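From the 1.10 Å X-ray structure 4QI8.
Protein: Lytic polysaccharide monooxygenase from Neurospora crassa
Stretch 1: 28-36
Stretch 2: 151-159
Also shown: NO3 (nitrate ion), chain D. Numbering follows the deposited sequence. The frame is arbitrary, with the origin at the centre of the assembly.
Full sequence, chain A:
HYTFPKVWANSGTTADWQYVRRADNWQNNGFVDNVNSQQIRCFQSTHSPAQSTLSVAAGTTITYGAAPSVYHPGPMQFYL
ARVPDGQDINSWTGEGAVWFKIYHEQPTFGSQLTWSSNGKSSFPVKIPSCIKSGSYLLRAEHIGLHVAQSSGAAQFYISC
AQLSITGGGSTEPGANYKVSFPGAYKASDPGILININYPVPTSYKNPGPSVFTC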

# COMPACT_ATOMS: atom_id res chain seq x y z
N ASN A 28 -1.65 -0.03 18.74
CA ASN A 28 -1.73 1.42 18.92
C ASN A 28 -2.35 2.18 17.75
O ASN A 28 -2.60 3.37 17.86
CB ASN A 28 -0.35 2.02 19.21
CG ASN A 28 0.56 2.03 18.00
OD1 ASN A 28 0.46 1.17 17.12
ND2 ASN A 28 1.44 3.01 17.95
N ASN A 29 -2.58 1.50 16.63
CA ASN A 29 -3.10 2.15 15.42
C ASN A 29 -2.17 3.24 14.88
O ASN A 29 -2.61 4.10 14.13
CB ASN A 29 -4.50 2.74 15.64
CG ASN A 29 -5.42 1.77 16.29
OD1 ASN A 29 -5.57 0.65 15.82
ND2 ASN A 29 -6.03 2.18 17.40
N GLY A 30 -0.89 3.20 15.26
CA GLY A 30 0.02 4.26 14.90
C GLY A 30 0.68 4.08 13.55
O GLY A 30 0.28 3.25 12.74
N PHE A 31 1.71 4.89 13.31
CA PHE A 31 2.32 5.00 12.01
C PHE A 31 3.80 4.65 12.01
O PHE A 31 4.43 4.47 13.06
CB PHE A 31 2.10 6.42 11.43
CG PHE A 31 2.53 7.55 12.34
CD1 PHE A 31 3.83 8.03 12.30
CD2 PHE A 31 1.64 8.16 13.21
CE1 PHE A 31 4.22 9.09 13.10
CE2 PHE A 31 2.04 9.22 14.02
CZ PHE A 31 3.34 9.68 13.96
N VAL A 32 4.32 4.52 10.79
CA VAL A 32 5.74 4.52 10.48
C VAL A 32 6.10 5.93 10.01
O VAL A 32 5.40 6.49 9.18
CB VAL A 32 6.03 3.53 9.33
CG1 VAL A 32 7.48 3.61 8.85
CG2 VAL A 32 5.68 2.10 9.73
N ASP A 33 7.17 6.53 10.55
CA ASP A 33 7.63 7.82 10.04
C ASP A 33 9.06 7.74 9.53
O ASP A 33 9.64 8.76 9.18
CB ASP A 33 7.44 8.96 11.06
CG ASP A 33 8.23 8.76 12.33
OD1 ASP A 33 9.13 7.90 12.36
OD2 ASP A 33 7.93 9.48 13.32
N ASN A 34 9.59 6.52 9.43
CA ASN A 34 10.96 6.26 9.02
C ASN A 34 10.95 5.54 7.66
O ASN A 34 10.74 4.32 7.61
CB ASN A 34 11.61 5.37 10.07
CG ASN A 34 13.09 5.17 9.82
OD1 ASN A 34 13.62 5.60 8.79
ND2 ASN A 34 13.76 4.54 10.77
N VAL A 35 11.20 6.26 6.58
CA VAL A 35 11.20 5.62 5.26
C VAL A 35 12.36 4.63 5.09
O VAL A 35 12.37 3.85 4.14
CB VAL A 35 11.22 6.64 4.12
CG1 VAL A 35 9.95 7.48 4.13
CG2 VAL A 35 12.48 7.52 4.19
N ASN A 36 13.32 4.64 6.02
CA ASN A 36 14.47 3.72 5.98
C ASN A 36 14.30 2.47 6.83
O ASN A 36 15.18 1.63 6.86
CB ASN A 36 15.72 4.47 6.41
CG ASN A 36 15.96 5.70 5.56
OD1 ASN A 36 16.02 6.82 6.06
ND2 ASN A 36 16.07 5.50 4.27
N SER A 151 10.84 17.18 8.08
CA SER A 151 11.40 15.88 7.78
C SER A 151 11.01 14.87 8.86
O SER A 151 11.08 15.17 10.06
CB SER A 151 12.92 15.95 7.68
OG SER A 151 13.45 14.71 7.24
N GLY A 152 10.60 13.69 8.41
CA GLY A 152 10.21 12.63 9.31
C GLY A 152 8.84 12.79 9.93
O GLY A 152 8.52 12.07 10.87
N ALA A 153 8.01 13.69 9.38
CA ALA A 153 6.69 13.97 9.95
C ALA A 153 5.52 13.36 9.19
O ALA A 153 4.41 13.32 9.71
CB ALA A 153 6.49 15.46 10.13
N ALA A 154 5.74 12.89 7.96
CA ALA A 154 4.71 12.16 7.23
C ALA A 154 4.40 10.86 7.98
O ALA A 154 5.30 10.21 8.51
CB ALA A 154 5.17 11.87 5.82
N GLN A 155 3.13 10.49 8.01
CA GLN A 155 2.66 9.34 8.79
C GLN A 155 2.19 8.23 7.86
O GLN A 155 1.15 8.35 7.21
CB GLN A 155 1.51 9.78 9.71
CG GLN A 155 1.94 10.84 10.70
CD GLN A 155 0.84 11.30 11.64
OE1 GLN A 155 -0.32 10.86 11.55
NE2 GLN A 155 1.20 12.21 12.53
N PHE A 156 2.95 7.14 7.80
CA PHE A 156 2.61 6.02 6.93
C PHE A 156 1.86 4.94 7.71
O PHE A 156 2.36 4.42 8.71
CB PHE A 156 3.87 5.41 6.30
CG PHE A 156 4.63 6.33 5.39
CD1 PHE A 156 5.51 7.28 5.89
CD2 PHE A 156 4.50 6.22 4.02
CE1 PHE A 156 6.23 8.10 5.04
CE2 PHE A 156 5.22 7.03 3.17
CZ PHE A 156 6.08 7.98 3.68
N TYR A 157 0.67 4.59 7.22
CA TYR A 157 -0.17 3.55 7.82
C TYR A 157 -0.21 2.41 6.79
O TYR A 157 -0.71 2.60 5.69
CB TYR A 157 -1.57 4.10 8.12
CG TYR A 157 -1.54 5.26 9.08
CD1 TYR A 157 -1.59 5.04 10.46
CD2 TYR A 157 -1.46 6.58 8.64
CE1 TYR A 157 -1.56 6.08 11.36
CE2 TYR A 157 -1.43 7.64 9.54
CZ TYR A 157 -1.48 7.38 10.90
OH TYR A 157 -1.45 8.40 11.82
N ILE A 158 0.36 1.26 7.15
CA ILE A 158 0.75 0.22 6.19
C ILE A 158 0.30 -1.16 6.63
O ILE A 158 0.33 -1.47 7.83
CB ILE A 158 2.30 0.21 6.04
CG1 ILE A 158 2.78 1.51 5.39
CG2 ILE A 158 2.79 -1.00 5.24
CD1 ILE A 158 4.26 1.80 5.66
N SER A 159 -0.06 -2.01 5.67
CA SER A 159 -0.04 -3.45 5.90
C SER A 159 0.16 -4.16 4.56
O SER A 159 0.12 -3.53 3.51
CB SER A 159 -1.33 -3.95 6.57
OG SER A 159 -2.39 -3.89 5.64
N NO3 D . 2.45 6.57 16.84
O1 NO3 D . 3.18 6.66 17.98
O2 NO3 D . 2.95 6.22 15.64
O3 NO3 D . 1.14 6.83 16.94
O HOH W 1 7.91 10.51 7.74
O HOH W 2 6.66 11.92 13.34

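A single antiparallel bridge ties the stretches together: Val-32 N donates to Phe-156 O and Phe-156 N to Val-32 O, both at 2.9 Å and nearly straight. Stretch 1 forms no regular strand, and side chains pack around this one hydrogen-bonded pair.

Phe-31 takes chi1 p (53°), with its CA-to-CB bond pointing toward stretch 2. This rotamer lays the ring over Gln-155, whose CG sits 3.5 Å from the Phe-31 ring centroid, almost exactly on the normal. Gln-155 reaches there with chi1 m and an extended chi2, and its OE1 accepts a 2.7 Å hydrogen bond from Tyr-157 OH. That bond joins the two side chains that Phe-31 packs against: Phe-31 CB lies over the Tyr-157 face, and the Phe-31 ring turns its edge toward that face in an offset pair, planes at 72°. The opposite face of Phe-31 meets nitrate O2, which also accepts from Phe-31 N at 3.0 Å.

On the other side of the strand, the backbone sets Val-32 CB 4.2 Å from Phe-156 CB; chi1 t then places Val-32 CG2 4.3 Å from Ile-158 CD1, while Val-35 CG1 approaches Phe-156 CE1 at 3.9 Å.

Beyond the bridge, water joins direct contact: Asp-33 CB lies 3.3 Å from Gly-152 O, one water donates to Asp-33 O and Ala-154 O, and another to Asp-33 OD2 and Gly-152 O. Gly-152 has positive phi, a conformation that favours glycine.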